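Local coordinates for probable Zn binding protein (Lactobacillus acidophilus, PDB 3Q69), which is of unproven function but probably binds mucus through domains such as this MucBP domain, and may also bind zinc, at residues 7-13 and 90-96; 14-20 and 97-103; 59-65 and 76-80. All blocks are in the same frame, centred on the assembly; numbering follows the deposited sequence.

Contacts 1 and 2 follow one another along strand 2-19, beside the loop 90-95 and then strand 96-104, with centres about 22 Å apart. The loop comes alongside strand 2-19 in contact 1, and parallel pairing then continues through contact 2; a probable hydrogen bond from T14 N to R96 O, 2.9 Å, bridges the two. Contact 3 pairs the two strands, 55-64 and 77-86, of a small separate sheet that lies over one face of this strand pair, its centre about 13 Å from that of contact 2 and 19 Å from that of contact 1. F60 of contact 3 packs against V11, Q13 and R96, while L63 and V78 reach I15 and its neighbours. All three belong to the Muc B2-like domain.

Contact 1 of 3, residues 7-13 and 90-96; sequences RTQVVTQ and FLDKQNR
R7 lies flat on F90: guanidinium and ring planes are only 5° apart, with centres separated by 4.4 Å. The two side chains run antiparallel to one another, so the guanidinium sits over F90 CB while R7 CD makes a CH-pi contact over the ring face, 3.7 Å from the centroid. R7 CG stands between its own backbone N and carbonyl carbon (chi1 55°), and the chain beyond it is extended, which lays the whole aliphatic stem across the ring. At its far end the ring meets the strand itself, F90 CZ touching R7 O at 3.3 Å, and F90 CE1 meets Q9 CB at 3.6 Å. Farther along, V11 CG1 rests on the Q94 backbone. The N95 side chain then reaches the strand edge, OD1 accepting from T12 N at 3.1 Å with the donor lying above its carbonyl plane. True pairing begins one residue later, with R96 N giving a 2.9 Å bond to T12 O. A water bridges T12 and R96 here, 2.6 Å from T12 OG1 and donating to R96 O. In the second shell, Q37 binds the R7 guanidinium, and W50 adds a cation-pi contact. R96 is bent back to bond Q94 O through NH1 and forms a salt bridge with D81. Strand 2-19 is thus held on one edge by backbone bonds to strand 27-42 and on the other by this irregular loop; V85 of strand 77-86 packs against Q9, F90 and Q94, and F60 of strand 55-64 against V11, Q13 and R96.

Contact 2 of 3, residues 14-20 and 97-103; sequences TIHYRYE and EETVIYS
The parallel pairing of T14-Y19 with E97-Y102 joins the first and last long strands at the middle of the mixed sheet; this central pair recalls the beta-grasp of the ubiquitin clan, here without its helix. Six backbone bonds alternate across the pair, among them H16 N to E98 O and V100 N to H16 O, both 2.8 Å. On the face carrying T14, H16 and R18, the E97 chain runs out extended, its CG opposite the backbone N (chi1 170°), and turns its carboxylate to the H16 ring. H16 NE2 donates to the anti lone pair of E97 OE2 at 2.6 Å, with the oxygen close to the imidazole plane and the ring and carboxylate planes 38° apart. T99 OG1 also sits at the edge of this ring, against CB. The other face, with I15, Y17, Y19, V100 and Y102, is mostly apolar, though E98 shares it and its CG lies 3.5 Å from I15 CD1. I15 CG2 meets V100 CG2 at 3.9 Å, and Y17 runs beside V100, with CD1 3.8 Å from V100 CB. Y102 presents its ring edge to Y17 CB, while its hydroxyl bonds to P66 O. L63 and V78 of the smaller sheet pack on the I15, Y17 and V100 part. At the strand ends, S103 OG donates to E20 OE2 at 2.7 Å, arriving from above the carboxylate plane. H16 is gripped through both ring nitrogens, since ND1 is hydrogen-bonded to D28 OD1; two carboxylates on one imidazole fix its rotation and would be expected to favour its protonated form.

Contact 3 of 3, residues 59-65 and 76-80; sequences TFEALPS and PMVGP
L63 and V78 form an antiparallel hydrogen-bonded pair, with L63 N to V78 O at 2.7 Å and a return bond from V78 N to L63 O, followed by the non-hydrogen-bonded pair P64 with M77 and a further bond from S65 N to P76 O. M77, a selenomethionine, runs extended as far as SE and bends there (chi3 93°), setting SE 3.6 Å from A62 CB with CE beside it. A62 CB also faces the ring of P80, 4.1 Å from CD. The peptide between G79 and P80 is cis, and the regular pairing is interrupted at these two residues: P80 CB lies alongside T59 CG2 at 3.8 Å, and P80 CA approaches F60 O. S65 CB leans on the P76 carbonyl, while OG is hydrogen-bonded to K75 O. L63 and V78 share the face turned to the main sheet and reach I15 of strand 2-19; F60 extends away from P80 toward V31 and L33 of strand 27-42. This is a short two-stranded antiparallel sheet laid against a larger one, so that a largely apolar interface forms between two beta layers, without any helix.

Contact 1 of 3, residues 7-13 and 90-96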
loop_
_atom_site.group_PDB
_atom_site.type_symbol
_atom_site.label_atom_id
_atom_site.label_comp_id
_atom_site.label_asym_id
_atom_site.label_seq_id
_atom_site.Cartn_x
_atom_site.Cartn_y
_atom_site.Cartn_z
ATOM N N ARG A 7 12.392 10.869 -5.675
ATOM C CA ARG A 7 11.347 11.047 -4.676
ATOM C C ARG A 7 10.689 9.697 -4.427
ATOM O O ARG A 7 10.572 8.872 -5.330
ATOM C CB ARG A 7 10.316 12.104 -5.126
ATOM C CG ARG A 7 9.670 11.850 -6.484
ATOM C CD ARG A 7 8.594 12.882 -6.783
ATOM N NE ARG A 7 8.098 12.792 -8.148
ATOM C CZ ARG A 7 7.109 13.529 -8.645
ATOM N NH1 ARG A 7 6.728 13.357 -9.905
ATOM N NH2 ARG A 7 6.515 14.448 -7.907
ATOM N N THR A 8 10.270 9.480 -3.185
ATOM C CA THR A 8 9.659 8.222 -2.785
ATOM C C THR A 8 8.268 8.332 -2.176
ATOM O O THR A 8 7.977 9.220 -1.393
ATOM C CB THR A 8 10.553 7.500 -1.774
ATOM O OG1 THR A 8 11.846 7.278 -2.353
ATOM C CG2 THR A 8 9.937 6.161 -1.376
ATOM N N GLN A 9 7.415 7.405 -2.567
ATOM C CA GLN A 9 6.058 7.307 -2.073
ATOM C C GLN A 9 5.960 5.903 -1.494
ATOM O O GLN A 9 6.347 4.939 -2.139
ATOM C CB GLN A 9 5.054 7.466 -3.221
ATOM C CG GLN A 9 3.601 7.122 -2.852
ATOM C CD GLN A 9 3.000 8.066 -1.814
ATOM O OE1 GLN A 9 2.779 9.261 -2.080
ATOM N NE2 GLN A 9 2.733 7.530 -0.618
ATOM N N VAL A 10 5.466 5.796 -0.268
ATOM C CA VAL A 10 5.305 4.510 0.381
ATOM C C VAL A 10 3.825 4.265 0.631
ATOM O O VAL A 10 3.174 5.085 1.257
ATOM C CB VAL A 10 6.050 4.476 1.738
ATOM C CG1 VAL A 10 5.996 3.081 2.330
ATOM C CG2 VAL A 10 7.494 4.940 1.556
ATOM N N VAL A 11 3.303 3.145 0.139
ATOM C CA VAL A 11 1.911 2.803 0.346
ATOM C C VAL A 11 1.845 1.559 1.206
ATOM O O VAL A 11 2.483 0.560 0.908
ATOM C CB VAL A 11 1.192 2.509 -0.965
ATOM C CG1 VAL A 11 -0.291 2.327 -0.686
ATOM C CG2 VAL A 11 1.425 3.645 -1.961
ATOM N N THR A 12 1.060 1.604 2.270
ATOM C CA THR A 12 0.984 0.450 3.129
ATOM C C THR A 12 -0.416 -0.123 3.201
ATOM O O THR A 12 -1.397 0.567 3.010
ATOM C CB THR A 12 1.456 0.817 4.548
ATOM O OG1 THR A 12 0.412 1.519 5.224
ATOM C CG2 THR A 12 2.681 1.728 4.473
ATOM N N GLN A 13 -0.486 -1.412 3.490
ATOM C CA GLN A 13 -1.746 -2.120 3.633
ATOM C C GLN A 13 -1.833 -2.627 5.068
ATOM O O GLN A 13 -0.965 -3.364 5.518
ATOM C CB GLN A 13 -1.803 -3.304 2.669
ATOM C CG GLN A 13 -3.082 -4.112 2.790
ATOM C CD GLN A 13 -3.035 -5.401 2.017
ATOM O OE1 GLN A 13 -2.185 -6.258 2.258
ATOM N NE2 GLN A 13 -3.946 -5.552 1.082
ATOM N N PHE A 90 1.940 11.987 -7.693
ATOM C CA PHE A 90 2.934 11.331 -6.849
ATOM C C PHE A 90 2.741 11.531 -5.348
ATOM O O PHE A 90 2.847 10.581 -4.562
ATOM C CB PHE A 90 4.349 11.780 -7.233
ATOM C CG PHE A 90 5.424 10.890 -6.684
ATOM C CD1 PHE A 90 5.872 11.043 -5.368
ATOM C CD2 PHE A 90 5.955 9.871 -7.463
ATOM C CE1 PHE A 90 6.817 10.189 -4.835
ATOM C CE2 PHE A 90 6.917 8.991 -6.934
ATOM C CZ PHE A 90 7.347 9.156 -5.620
ATOM N N LEU A 91 2.424 12.759 -4.952
ATOM C CA LEU A 91 2.271 13.098 -3.532
ATOM C C LEU A 91 0.931 12.764 -2.884
ATOM O O LEU A 91 0.571 13.372 -1.872
ATOM C CB LEU A 91 2.535 14.598 -3.320
ATOM C CG LEU A 91 3.854 15.184 -3.824
ATOM C CD1 LEU A 91 3.699 16.684 -4.054
ATOM C CD2 LEU A 91 4.963 14.900 -2.812
ATOM N N ASP A 92 0.189 11.814 -3.441
ATOM C CA ASP A 92 -1.108 11.467 -2.873
ATOM C C ASP A 92 -1.145 10.107 -2.180
ATOM O O ASP A 92 -0.921 9.079 -2.797
ATOM C CB ASP A 92 -2.175 11.529 -3.963
ATOM C CG ASP A 92 -2.347 12.931 -4.533
ATOM O OD1 ASP A 92 -2.619 13.864 -3.752
ATOM O OD2 ASP A 92 -2.213 13.105 -5.762
ATOM N N LYS A 93 -1.443 10.122 -0.886
ATOM C CA LYS A 93 -1.516 8.914 -0.060
ATOM C C LYS A 93 -2.570 7.943 -0.588
ATOM O O LYS A 93 -3.662 8.359 -0.970
ATOM C CB LYS A 93 -1.851 9.299 1.389
ATOM C CG LYS A 93 -0.840 10.213 2.062
ATOM C CD LYS A 93 -1.266 10.553 3.486
ATOM C CE LYS A 93 -0.126 11.187 4.289
ATOM N NZ LYS A 93 1.112 10.351 4.206
ATOM N N GLN A 94 -2.244 6.651 -0.581
ATOM C CA GLN A 94 -3.139 5.611 -1.090
ATOM C C GLN A 94 -3.178 4.385 -0.192
ATOM O O GLN A 94 -3.521 3.291 -0.641
ATOM C CB GLN A 94 -2.675 5.167 -2.474
ATOM C CG GLN A 94 -2.401 6.286 -3.423
ATOM C CD GLN A 94 -2.166 5.773 -4.845
ATOM O OE1 GLN A 94 -3.015 5.079 -5.409
ATOM N NE2 GLN A 94 -1.006 6.098 -5.421
ATOM N N ASN A 95 -2.826 4.566 1.074
ATOM C CA ASN A 95 -2.793 3.449 1.995
ATOM C C ASN A 95 -4.122 2.694 2.073
ATOM O O ASN A 95 -5.182 3.283 2.006
ATOM C CB ASN A 95 -2.368 3.947 3.375
ATOM C CG ASN A 95 -1.094 4.769 3.324
ATOM O OD1 ASN A 95 -0.175 4.459 2.573
ATOM N ND2 ASN A 95 -1.027 5.816 4.142
ATOM N N ARG A 96 -4.048 1.380 2.209
ATOM C CA ARG A 96 -5.235 0.546 2.297
ATOM C C ARG A 96 -5.366 0.094 3.745
ATOM O O ARG A 96 -4.359 -0.068 4.462
ATOM C CB ARG A 96 -5.109 -0.708 1.423
ATOM C CG ARG A 96 -4.186 -0.594 0.199
ATOM C CD ARG A 96 -4.606 0.500 -0.737
ATOM N NE ARG A 96 -4.997 0.001 -2.045
ATOM C CZ ARG A 96 -5.055 0.765 -3.132
ATOM N NH1 ARG A 96 -4.735 2.051 -3.053
ATOM N NH2 ARG A 96 -5.451 0.257 -4.295
HETATM O O HOH W 1 -1.966 0.881 6.026
#

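Contact 2 of 3, residues 14-20 and 97-103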
loop_
_atom_site.group_PDB
_atom_site.type_symbol
_atom_site.label_atom_id
_atom_site.label_comp_id
_atom_site.label_asym_id
_atom_site.label_seq_id
_atom_site.Cartn_x
_atom_site.Cartn_y
_atom_site.Cartn_z
ATOM N N THR A 14 -2.872 -2.210 5.782
ATOM C CA THR A 14 -3.077 -2.625 7.166
ATOM C C THR A 14 -4.370 -3.410 7.294
ATOM O O THR A 14 -5.452 -2.883 7.080
ATOM C CB THR A 14 -3.139 -1.418 8.119
ATOM O OG1 THR A 14 -1.902 -0.704 8.067
ATOM C CG2 THR A 14 -3.393 -1.875 9.538
ATOM N N ILE A 15 -4.238 -4.680 7.654
ATOM C CA ILE A 15 -5.373 -5.571 7.827
ATOM C C ILE A 15 -5.637 -5.869 9.306
ATOM O O ILE A 15 -4.766 -6.384 10.010
ATOM C CB ILE A 15 -5.137 -6.905 7.088
ATOM C CG1 ILE A 15 -4.839 -6.641 5.617
ATOM C CG2 ILE A 15 -6.371 -7.796 7.211
ATOM C CD1 ILE A 15 -5.972 -6.004 4.876
ATOM N N HIS A 16 -6.845 -5.551 9.763
ATOM C CA HIS A 16 -7.232 -5.776 11.149
ATOM C C HIS A 16 -8.025 -7.072 11.245
ATOM O O HIS A 16 -8.777 -7.431 10.323
ATOM C CB HIS A 16 -8.086 -4.613 11.663
ATOM C CG HIS A 16 -7.353 -3.306 11.727
ATOM N ND1 HIS A 16 -6.257 -3.108 12.532
ATOM C CD2 HIS A 16 -7.577 -2.133 11.087
ATOM C CE1 HIS A 16 -5.831 -1.858 12.388
ATOM N NE2 HIS A 16 -6.614 -1.252 11.521
ATOM N N TYR A 17 -7.850 -7.778 12.359
ATOM C CA TYR A 17 -8.553 -9.032 12.585
ATOM C C TYR A 17 -9.274 -8.935 13.924
ATOM O O TYR A 17 -8.646 -8.850 14.968
ATOM C CB TYR A 17 -7.559 -10.194 12.589
ATOM C CG TYR A 17 -6.809 -10.336 11.283
ATOM C CD1 TYR A 17 -7.433 -10.843 10.155
ATOM C CD2 TYR A 17 -5.484 -9.920 11.166
ATOM C CE1 TYR A 17 -6.764 -10.931 8.943
ATOM C CE2 TYR A 17 -4.801 -10.005 9.953
ATOM C CZ TYR A 17 -5.453 -10.513 8.848
ATOM O OH TYR A 17 -4.804 -10.613 7.640
ATOM N N ARG A 18 -10.600 -8.927 13.875
ATOM C CA ARG A 18 -11.415 -8.826 15.075
ATOM C C ARG A 18 -12.596 -9.793 15.068
ATOM O O ARG A 18 -12.974 -10.341 14.022
ATOM C CB ARG A 18 -11.934 -7.397 15.222
ATOM C CG ARG A 18 -10.843 -6.374 15.466
ATOM C CD ARG A 18 -11.428 -5.017 15.786
ATOM N NE ARG A 18 -10.453 -4.134 16.410
ATOM C CZ ARG A 18 -10.749 -2.946 16.931
ATOM N NH1 ARG A 18 -11.999 -2.494 16.899
ATOM N NH2 ARG A 18 -9.793 -2.216 17.499
ATOM N N TYR A 19 -13.168 -10.008 16.249
ATOM C CA TYR A 19 -14.338 -10.869 16.386
ATOM C C TYR A 19 -15.520 -9.915 16.268
ATOM O O TYR A 19 -15.342 -8.698 16.357
ATOM C CB TYR A 19 -14.348 -11.541 17.758
ATOM C CG TYR A 19 -13.310 -12.633 17.922
ATOM C CD1 TYR A 19 -13.494 -13.899 17.346
ATOM C CD2 TYR A 19 -12.145 -12.406 18.648
ATOM C CE1 TYR A 19 -12.539 -14.901 17.497
ATOM C CE2 TYR A 19 -11.183 -13.409 18.802
ATOM C CZ TYR A 19 -11.384 -14.646 18.229
ATOM O OH TYR A 19 -10.433 -15.636 18.378
ATOM N N GLU A 20 -16.718 -10.450 16.060
ATOM C CA GLU A 20 -17.905 -9.609 15.935
ATOM C C GLU A 20 -18.062 -8.641 17.101
ATOM O O GLU A 20 -18.549 -7.526 16.923
ATOM C CB GLU A 20 -19.162 -10.465 15.831
ATOM C CG GLU A 20 -19.229 -11.315 14.580
ATOM C CD GLU A 20 -20.539 -12.071 14.468
ATOM O OE1 GLU A 20 -20.857 -12.854 15.395
ATOM O OE2 GLU A 20 -21.250 -11.878 13.455
ATOM N N GLU A 97 -6.608 -0.123 4.162
ATOM C CA GLU A 97 -6.893 -0.566 5.512
ATOM C C GLU A 97 -8.282 -1.174 5.598
ATOM O O GLU A 97 -9.262 -0.571 5.176
ATOM C CB GLU A 97 -6.769 0.608 6.504
ATOM C CG GLU A 97 -7.288 0.294 7.920
ATOM C CD GLU A 97 -6.928 1.357 8.955
ATOM O OE1 GLU A 97 -6.932 2.561 8.620
ATOM O OE2 GLU A 97 -6.659 0.988 10.118
ATOM N N GLU A 98 -8.366 -2.392 6.111
ATOM C CA GLU A 98 -9.663 -3.011 6.291
ATOM C C GLU A 98 -9.661 -3.984 7.461
ATOM O O GLU A 98 -8.613 -4.329 8.024
ATOM C CB GLU A 98 -10.142 -3.691 4.993
ATOM C CG GLU A 98 -9.188 -4.677 4.296
ATOM C CD GLU A 98 -9.815 -5.287 3.036
ATOM O OE1 GLU A 98 -10.850 -6.001 3.132
ATOM O OE2 GLU A 98 -9.273 -5.050 1.935
ATOM N N THR A 99 -10.848 -4.414 7.849
ATOM C CA THR A 99 -10.963 -5.338 8.949
ATOM C C THR A 99 -11.669 -6.603 8.503
ATOM O O THR A 99 -12.637 -6.557 7.751
ATOM C CB THR A 99 -11.759 -4.698 10.097
ATOM O OG1 THR A 99 -11.164 -3.442 10.456
ATOM C CG2 THR A 99 -11.784 -5.615 11.307
ATOM N N VAL A 100 -11.161 -7.730 8.979
ATOM C CA VAL A 100 -11.743 -9.022 8.700
ATOM C C VAL A 100 -12.467 -9.394 9.988
ATOM O O VAL A 100 -11.866 -9.357 11.063
ATOM C CB VAL A 100 -10.648 -10.057 8.383
ATOM C CG1 VAL A 100 -11.283 -11.419 8.053
ATOM C CG2 VAL A 100 -9.810 -9.567 7.194
ATOM N N ILE A 101 -13.741 -9.768 9.888
ATOM C CA ILE A 101 -14.523 -10.118 11.075
ATOM C C ILE A 101 -14.783 -11.624 11.205
ATOM O O ILE A 101 -15.162 -12.299 10.242
ATOM C CB ILE A 101 -15.874 -9.351 11.068
ATOM C CG1 ILE A 101 -15.604 -7.852 11.189
ATOM C CG2 ILE A 101 -16.780 -9.829 12.194
ATOM C CD1 ILE A 101 -14.894 -7.461 12.488
ATOM N N TYR A 102 -14.594 -12.148 12.411
ATOM C CA TYR A 102 -14.810 -13.574 12.655
ATOM C C TYR A 102 -16.134 -13.826 13.370
ATOM O O TYR A 102 -16.405 -13.239 14.411
ATOM C CB TYR A 102 -13.652 -14.155 13.475
ATOM C CG TYR A 102 -12.331 -14.181 12.738
ATOM C CD1 TYR A 102 -12.001 -15.250 11.906
ATOM C CD2 TYR A 102 -11.417 -13.127 12.855
ATOM C CE1 TYR A 102 -10.791 -15.274 11.205
ATOM C CE2 TYR A 102 -10.220 -13.144 12.169
ATOM C CZ TYR A 102 -9.908 -14.218 11.339
ATOM O OH TYR A 102 -8.721 -14.213 10.628
ATOM N N SER A 103 -16.961 -14.684 12.782
ATOM C CA SER A 103 -18.252 -15.041 13.353
ATOM C C SER A 103 -18.265 -16.515 13.777
ATOM O O SER A 103 -17.939 -17.396 12.972
ATOM C CB SER A 103 -19.355 -14.825 12.319
ATOM O OG SER A 103 -19.530 -13.455 12.011
#

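Contact 3 of 3, residues 59-65 and 76-80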
loop_
_atom_site.group_PDB
_atom_site.type_symbol
_atom_site.label_atom_id
_atom_site.label_comp_id
_atom_site.label_asym_id
_atom_site.label_seq_id
_atom_site.Cartn_x
_atom_site.Cartn_y
_atom_site.Cartn_z
ATOM N N THR A 59 1.903 -4.803 -6.506
ATOM C CA THR A 59 0.772 -5.484 -5.911
ATOM C C THR A 59 0.966 -5.964 -4.496
ATOM O O THR A 59 1.996 -6.541 -4.158
ATOM C CB THR A 59 0.369 -6.728 -6.750
ATOM O OG1 THR A 59 -0.043 -6.307 -8.056
ATOM C CG2 THR A 59 -0.764 -7.489 -6.065
ATOM N N PHE A 60 -0.046 -5.715 -3.680
ATOM C CA PHE A 60 -0.085 -6.191 -2.308
ATOM C C PHE A 60 -0.619 -7.607 -2.546
ATOM O O PHE A 60 -1.804 -7.772 -2.848
ATOM C CB PHE A 60 -1.129 -5.418 -1.513
ATOM C CG PHE A 60 -0.668 -4.072 -1.021
ATOM C CD1 PHE A 60 0.422 -3.953 -0.153
ATOM C CD2 PHE A 60 -1.404 -2.930 -1.330
ATOM C CE1 PHE A 60 0.767 -2.702 0.406
ATOM C CE2 PHE A 60 -1.073 -1.690 -0.783
ATOM C CZ PHE A 60 0.016 -1.580 0.094
ATOM N N GLU A 61 0.238 -8.619 -2.451
ATOM C CA GLU A 61 -0.190 -10.001 -2.696
ATOM C C GLU A 61 -1.391 -10.465 -1.868
ATOM O O GLU A 61 -1.691 -9.907 -0.804
ATOM C CB GLU A 61 0.978 -10.964 -2.449
ATOM C CG GLU A 61 2.258 -10.628 -3.234
ATOM C CD GLU A 61 2.044 -10.638 -4.744
ATOM O OE1 GLU A 61 1.480 -11.632 -5.266
ATOM O OE2 GLU A 61 2.445 -9.653 -5.407
ATOM N N ALA A 62 -2.056 -11.509 -2.363
ATOM C CA ALA A 62 -3.211 -12.084 -1.684
ATOM C C ALA A 62 -2.776 -12.465 -0.273
ATOM O O ALA A 62 -1.699 -13.023 -0.083
ATOM C CB ALA A 62 -3.708 -13.306 -2.433
ATOM N N LEU A 63 -3.619 -12.159 0.708
ATOM C CA LEU A 63 -3.313 -12.431 2.105
ATOM C C LEU A 63 -4.397 -13.311 2.724
ATOM O O LEU A 63 -5.455 -12.822 3.136
ATOM C CB LEU A 63 -3.223 -11.112 2.878
ATOM C CG LEU A 63 -2.740 -11.205 4.325
ATOM C CD1 LEU A 63 -1.255 -11.563 4.327
ATOM C CD2 LEU A 63 -2.981 -9.879 5.033
ATOM N N PRO A 64 -4.165 -14.629 2.773
ATOM C CA PRO A 64 -5.155 -15.539 3.355
ATOM C C PRO A 64 -5.396 -15.173 4.822
ATOM O O PRO A 64 -4.457 -14.958 5.582
ATOM C CB PRO A 64 -4.493 -16.907 3.205
ATOM C CG PRO A 64 -3.626 -16.750 2.017
ATOM C CD PRO A 64 -3.017 -15.380 2.246
ATOM N N SER A 65 -6.657 -15.105 5.221
ATOM C CA SER A 65 -6.984 -14.760 6.603
ATOM C C SER A 65 -6.662 -15.911 7.563
ATOM O O SER A 65 -6.848 -17.089 7.229
ATOM C CB SER A 65 -8.466 -14.416 6.709
ATOM O OG SER A 65 -8.755 -13.196 6.061
ATOM N N PRO A 76 -12.249 -14.675 3.854
ATOM C CA PRO A 76 -11.242 -15.737 3.946
ATOM C C PRO A 76 -9.878 -15.333 3.386
ATOM O O PRO A 76 -8.849 -15.882 3.772
ATOM C CB PRO A 76 -11.882 -16.885 3.164
ATOM C CG PRO A 76 -12.718 -16.165 2.148
ATOM C CD PRO A 76 -13.352 -15.082 2.963
HETATM N N MSE A 77 -9.874 -14.375 2.469
HETATM C CA MSE A 77 -8.637 -13.905 1.881
HETATM C C MSE A 77 -8.766 -12.473 1.355
HETATM O O MSE A 77 -9.744 -12.106 0.702
HETATM C CB MSE A 77 -8.214 -14.819 0.739
HETATM C CG MSE A 77 -6.935 -14.374 0.078
HETATM SE SE MSE A 77 -6.538 -15.398 -1.530
HETATM C CE MSE A 77 -7.371 -14.230 -2.823
ATOM N N VAL A 78 -7.745 -11.674 1.621
ATOM C CA VAL A 78 -7.719 -10.290 1.183
ATOM C C VAL A 78 -6.782 -10.097 -0.001
ATOM O O VAL A 78 -5.789 -10.802 -0.129
ATOM C CB VAL A 78 -7.279 -9.371 2.341
ATOM C CG1 VAL A 78 -7.025 -7.956 1.831
ATOM C CG2 VAL A 78 -8.360 -9.379 3.421
ATOM N N GLY A 79 -7.098 -9.130 -0.857
ATOM C CA GLY A 79 -6.267 -8.866 -2.020
ATOM C C GLY A 79 -6.431 -9.961 -3.045
ATOM O O GLY A 79 -7.343 -10.769 -2.904
ATOM N N PRO A 80 -5.592 -10.016 -4.092
ATOM C CA PRO A 80 -4.480 -9.096 -4.368
ATOM C C PRO A 80 -4.989 -7.674 -4.639
ATOM O O PRO A 80 -6.154 -7.473 -5.034
ATOM C CB PRO A 80 -3.817 -9.710 -5.601
ATOM C CG PRO A 80 -4.954 -10.374 -6.300
ATOM C CD PRO A 80 -5.706 -11.030 -5.156
#